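Local atomic coordinates of sporozoite surface protein 2 (PDB entry 4HQN), a protein that probably acts as a sporozoite adhesin, binding host ligands through a metal-dependent von Willebrand factor A domain followed by a thrombospondin repeat. Residues D26-I31 against G101-T106; I130-G135 against I160-G165. The protein carries 4 engineered substitutions. All coordinates share one frame; numbering follows the deposited sequence.

From the N terminus, strand 19-26 runs into the loop 26-31, where contact 1 begins. The chain makes helix 33-49, strands 58-65 and 69-73 and helix 83-96 before 101-106 returns to close this loop at the start of helix 105-118. That helix leads into strand 126-133, where contact 2 opens a shorter loop; helix 140-151 carries the chain to strand 156-161, whose end and following loop, 160-165, close contact 2. The loops follow one another, neither nested nor crossing, yet they adjoin: Asp26 N probably bonds Met132 O (2.8 Å) in the sheet of the von Willebrand factor A domain, and Ser30 OG, a manganese ligand of contact 1, probably bonds Asp134 OD2 of contact 2 (2.6 Å).

Contact 1: residues D26-I31 against G101-T106; sequences DGSGSI and GTTSMT. Engineered in segment 101-106: Ser104 (natural residue Asn). With MN (manganese (II) ion), chain E.
Ser28 and Thr103 meet around a manganese ion in the metal-ion-dependent adhesion site (MIDAS) of the von Willebrand factor A domain, the Asp-x-Ser-x-Ser loop supplying one side and 101-106 the other. Ser28 CB makes a tight contact with Thr102 O at 3.0 Å. Beyond it, a chi1 of 68° swings OG over the backbone toward the manganese, 2.2 Å away, a short hydroxyl that reaches the metal directly. The same OG donates to Asp26 OD1 (2.6 Å), on the lone pair facing the other carboxylate oxygen. Ser28 N reaches OD1 as well, at 2.9 Å, closing an Asx turn. Asp26 therefore acts from the second shell, with two bonds orienting a first-shell serine.

Thr103 divides its branches: OG1 binds the manganese at 2.2 Å, while methyl CG2 packs across the carboxylate of Asp26, 3.5 Å from OD2. Direct coordination by this threonine is consistent with the open state of related integrin domains. Gly29 N bonds Gly101 O (3.0 Å, 158° at the hydrogen); at Gly29 a side chain would press on Gly101 N, while Gly101 suits its positive phi. A water on the metal also links Ser30 N to that carbonyl. Ser30 OG, held by Asp134, binds the manganese at 2.1 Å, opposite Thr103 OG1; waters take the remaining three positions, one of them opposite Ser28 OG.

Contact 2: residues I130-G135 against I160-G165; sequences ILMTDG and IGIGQG
Ile130 starts the contact by setting its CG2 methyl 3.6 Å from Ile160 CD1, on one face of two neighbouring parallel strands in a beta-alpha-beta unit of the von Willebrand factor A domain. Branched isoleucines suit both the extended backbone and the apolar layer beneath helices 33-49 and 192-203. At Leu131 the backbone does the work: its O accepts Ile160 N at 2.8 Å, while its side chain packs on Met105 of helix 105-118.

Met132 returns to the face of Ile160 and lies beside it. Its CG, anti to the backbone N (chi1 -162°), presses on Ile162 CG2 at 3.5 Å, the methionine running across the isoleucine. A bend at chi3 (-58°) then brings CE to 4.1 Å from Ile160 CD1, a fit that flexible methionine readily makes.

Thr133 ends the strand. Its N bonds Ile160 O at 3.1 Å, almost in line with the carbonyl, whereas Ile162 N meets Thr133 O at 3.1 Å from well above the carbonyl plane (60°). The hydroxyl OG1 accepts Gly135 N at 2.9 Å, an ST turn, and also bonds Asp26. Asp134 follows, its CB packed 3.3 Å from Ile162 O. Glycine suits position 163, where a side chain would crowd Asp134 CB and jam against the preceding carbonyl. Two waters lie between Asp134 OD2 and Gly165, one at its N and one at its O, though they have more acceptors in reach than protons to give. OD1 takes the N of Val136 and OD2 the hydroxyl of Ser30.

Apolar packing thus gives way to polar bonds along the segment. Asp134 is gripped by backbone and a metal-binding serine, and so probably acts on the nearby manganese from the second shell, through Ser30.

Contact 1: residues D26-I31 against G101-T106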
loop_
_atom_site.group_PDB
_atom_site.type_symbol
_atom_site.label_atom_id
_atom_site.label_comp_id
_atom_site.label_asym_id
_atom_site.label_seq_id
_atom_site.Cartn_x
_atom_site.Cartn_y
_atom_site.Cartn_z
ATOM N N ASP A 26 13.293 1.649 13.318
ATOM C CA ASP A 26 13.909 2.474 14.364
ATOM C C ASP A 26 15.425 2.249 14.374
ATOM O O ASP A 26 15.876 1.161 14.701
ATOM C CB ASP A 26 13.330 2.069 15.727
ATOM C CG ASP A 26 13.676 3.053 16.841
ATOM O OD1 ASP A 26 14.755 3.682 16.787
ATOM O OD2 ASP A 26 12.849 3.190 17.772
ATOM N N GLY A 27 16.206 3.264 14.020
ATOM C CA GLY A 27 17.650 3.145 14.076
ATOM C C GLY A 27 18.316 3.990 15.164
ATOM O O GLY A 27 19.494 4.344 15.053
ATOM N N SER A 28 17.571 4.286 16.224
ATOM C CA SER A 28 18.021 5.241 17.244
ATOM C C SER A 28 18.877 4.598 18.334
ATOM O O SER A 28 18.906 3.374 18.474
ATOM C CB SER A 28 16.813 5.932 17.890
ATOM O OG SER A 28 16.055 5.018 18.654
ATOM N N GLY A 29 19.551 5.432 19.122
ATOM C CA GLY A 29 20.479 4.949 20.135
ATOM C C GLY A 29 19.843 4.079 21.198
ATOM O O GLY A 29 20.519 3.264 21.812
ATOM N N SER A 30 18.543 4.236 21.434
ATOM C CA SER A 30 17.881 3.387 22.427
ATOM C C SER A 30 17.847 1.899 22.032
ATOM O O SER A 30 17.722 1.029 22.894
ATOM C CB SER A 30 16.459 3.902 22.777
ATOM O OG SER A 30 15.587 3.889 21.669
ATOM N N ILE A 31 17.942 1.602 20.741
ATOM C CA ILE A 31 17.822 0.206 20.299
ATOM C C ILE A 31 18.894 -0.702 20.936
ATOM O O ILE A 31 18.578 -1.766 21.477
ATOM C CB ILE A 31 17.852 0.086 18.762
ATOM C CG1 ILE A 31 16.648 0.811 18.148
ATOM C CG2 ILE A 31 17.917 -1.385 18.326
ATOM C CD1 ILE A 31 15.273 0.319 18.671
ATOM N N GLY A 101 21.484 8.273 18.464
ATOM C CA GLY A 101 20.676 9.472 18.363
ATOM C C GLY A 101 19.248 9.331 18.859
ATOM O O GLY A 101 18.885 8.373 19.552
ATOM N N THR A 102 18.435 10.313 18.497
ATOM C CA THR A 102 17.065 10.377 18.972
ATOM C C THR A 102 16.175 9.585 18.010
ATOM O O THR A 102 16.683 8.809 17.195
ATOM C CB THR A 102 16.609 11.852 19.192
ATOM O OG1 THR A 102 16.906 12.640 18.034
ATOM C CG2 THR A 102 17.344 12.472 20.394
ATOM N N THR A 103 14.862 9.763 18.097
ATOM C CA THR A 103 13.945 8.804 17.514
ATOM C C THR A 103 12.815 9.500 16.753
ATOM O O THR A 103 11.725 9.714 17.305
ATOM C CB THR A 103 13.362 7.903 18.626
ATOM O OG1 THR A 103 14.419 7.469 19.498
ATOM C CG2 THR A 103 12.635 6.674 18.034
ATOM N N SER A 104 13.087 9.856 15.492
ATOM C CA SER A 104 12.143 10.616 14.652
ATOM C C SER A 104 10.981 9.787 14.136
ATOM O O SER A 104 10.768 9.707 12.918
ATOM C CB SER A 104 12.856 11.180 13.428
ATOM O OG SER A 104 13.653 12.287 13.760
ATOM N N MET A 105 10.223 9.187 15.046
ATOM C CA MET A 105 9.139 8.298 14.657
ATOM C C MET A 105 8.016 9.043 13.927
ATOM O O MET A 105 7.505 8.557 12.921
ATOM C CB MET A 105 8.588 7.554 15.867
ATOM C CG MET A 105 7.554 6.508 15.510
ATOM S SD MET A 105 6.778 5.764 16.964
ATOM C CE MET A 105 8.201 4.910 17.629
ATOM N N THR A 106 7.652 10.223 14.423
ATOM C CA THR A 106 6.614 11.036 13.799
ATOM C C THR A 106 7.026 11.429 12.386
ATOM O O THR A 106 6.223 11.401 11.463
ATOM C CB THR A 106 6.313 12.320 14.617
ATOM O OG1 THR A 106 5.806 11.957 15.901
ATOM C CG2 THR A 106 5.283 13.191 13.908
HETATM MN MN MN E . 15.029 5.612 20.530
HETATM O O HOH W 1 16.813 6.686 21.039
HETATM O O HOH W 2 13.320 4.319 20.053
HETATM O O HOH W 3 14.054 6.452 22.263
#

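Contact 2: residues I130-G135 against I160-G165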
loop_
_atom_site.group_PDB
_atom_site.type_symbol
_atom_site.label_atom_id
_atom_site.label_comp_id
_atom_site.label_asym_id
_atom_site.label_seq_id
_atom_site.Cartn_x
_atom_site.Cartn_y
_atom_site.Cartn_z
ATOM N N ILE A 130 4.653 -1.097 8.218
ATOM C CA ILE A 130 5.231 -1.921 9.273
ATOM C C ILE A 130 6.206 -1.057 10.089
ATOM O O ILE A 130 7.234 -0.606 9.580
ATOM C CB ILE A 130 5.949 -3.170 8.709
ATOM C CG1 ILE A 130 4.947 -4.090 7.993
ATOM C CG2 ILE A 130 6.669 -3.899 9.826
ATOM C CD1 ILE A 130 5.602 -5.283 7.275
ATOM N N LEU A 131 5.843 -0.790 11.343
ATOM C CA LEU A 131 6.627 0.070 12.229
ATOM C C LEU A 131 7.421 -0.795 13.188
ATOM O O LEU A 131 6.859 -1.504 14.022
ATOM C CB LEU A 131 5.713 1.019 13.008
ATOM C CG LEU A 131 6.397 1.969 13.999
ATOM C CD1 LEU A 131 7.274 3.003 13.316
ATOM C CD2 LEU A 131 5.351 2.669 14.857
ATOM N N MET A 132 8.737 -0.743 13.048
ATOM C CA MET A 132 9.629 -1.581 13.839
ATOM C C MET A 132 10.367 -0.662 14.812
ATOM O O MET A 132 11.214 0.123 14.393
ATOM C CB MET A 132 10.606 -2.283 12.878
ATOM C CG MET A 132 11.317 -3.491 13.411
ATOM S SD MET A 132 12.220 -4.391 12.111
ATOM C CE MET A 132 10.890 -4.743 10.999
ATOM N N THR A 133 10.034 -0.751 16.099
ATOM C CA THR A 133 10.506 0.223 17.087
ATOM C C THR A 133 10.510 -0.332 18.518
ATOM O O THR A 133 9.863 -1.351 18.783
ATOM C CB THR A 133 9.658 1.517 17.043
ATOM O OG1 THR A 133 10.104 2.407 18.066
ATOM C CG2 THR A 133 8.201 1.212 17.283
ATOM N N ASP A 134 11.263 0.302 19.426
ATOM C CA ASP A 134 11.136 -0.021 20.856
ATOM C C ASP A 134 9.988 0.768 21.509
ATOM O O ASP A 134 9.651 0.566 22.679
ATOM C CB ASP A 134 12.441 0.197 21.625
ATOM C CG ASP A 134 12.925 1.641 21.584
ATOM O OD1 ASP A 134 12.205 2.522 21.071
ATOM O OD2 ASP A 134 14.052 1.888 22.051
ATOM N N GLY A 135 9.403 1.673 20.735
ATOM C CA GLY A 135 8.201 2.361 21.155
ATOM C C GLY A 135 8.489 3.502 22.109
ATOM O O GLY A 135 7.691 3.791 22.995
ATOM N N ILE A 160 6.175 -4.049 15.052
ATOM C CA ILE A 160 7.085 -5.105 15.478
ATOM C C ILE A 160 8.036 -4.494 16.505
ATOM O O ILE A 160 8.761 -3.531 16.214
ATOM C CB ILE A 160 7.829 -5.705 14.277
ATOM C CG1 ILE A 160 6.814 -6.299 13.304
ATOM C CG2 ILE A 160 8.847 -6.768 14.726
ATOM C CD1 ILE A 160 7.397 -6.642 11.983
ATOM N N GLY A 161 7.969 -4.999 17.729
ATOM C CA GLY A 161 8.847 -4.520 18.779
ATOM C C GLY A 161 10.265 -5.037 18.572
ATOM O O GLY A 161 10.477 -6.231 18.349
ATOM N N ILE A 162 11.228 -4.125 18.614
ATOM C CA ILE A 162 12.638 -4.475 18.621
ATOM C C ILE A 162 13.331 -3.648 19.698
ATOM O O ILE A 162 12.713 -2.757 20.270
ATOM C CB ILE A 162 13.302 -4.161 17.276
ATOM C CG1 ILE A 162 13.027 -2.711 16.871
ATOM C CG2 ILE A 162 12.791 -5.094 16.196
ATOM C CD1 ILE A 162 13.880 -2.255 15.672
ATOM N N GLY A 163 14.605 -3.949 19.974
ATOM C CA GLY A 163 15.409 -3.150 20.881
ATOM C C GLY A 163 15.577 -3.764 22.250
ATOM O O GLY A 163 14.818 -4.644 22.644
ATOM N N GLN A 164 16.581 -3.296 22.982
ATOM C CA GLN A 164 16.889 -3.842 24.300
ATOM C C GLN A 164 15.837 -3.501 25.349
ATOM O O GLN A 164 15.675 -4.233 26.332
ATOM C CB GLN A 164 18.262 -3.349 24.760
ATOM C CG GLN A 164 18.436 -1.846 24.626
ATOM C CD GLN A 164 19.789 -1.359 25.128
ATOM O OE1 GLN A 164 20.560 -2.124 25.709
ATOM N NE2 GLN A 164 20.082 -0.079 24.900
ATOM N N GLY A 165 15.124 -2.394 25.150
ATOM C CA GLY A 165 14.167 -1.921 26.142
ATOM C C GLY A 165 12.841 -1.494 25.550
ATOM O O GLY A 165 12.596 -0.310 25.310
HETATM O O HOH W 4 15.203 -0.658 23.212
HETATM O O HOH W 5 14.244 2.068 25.142
#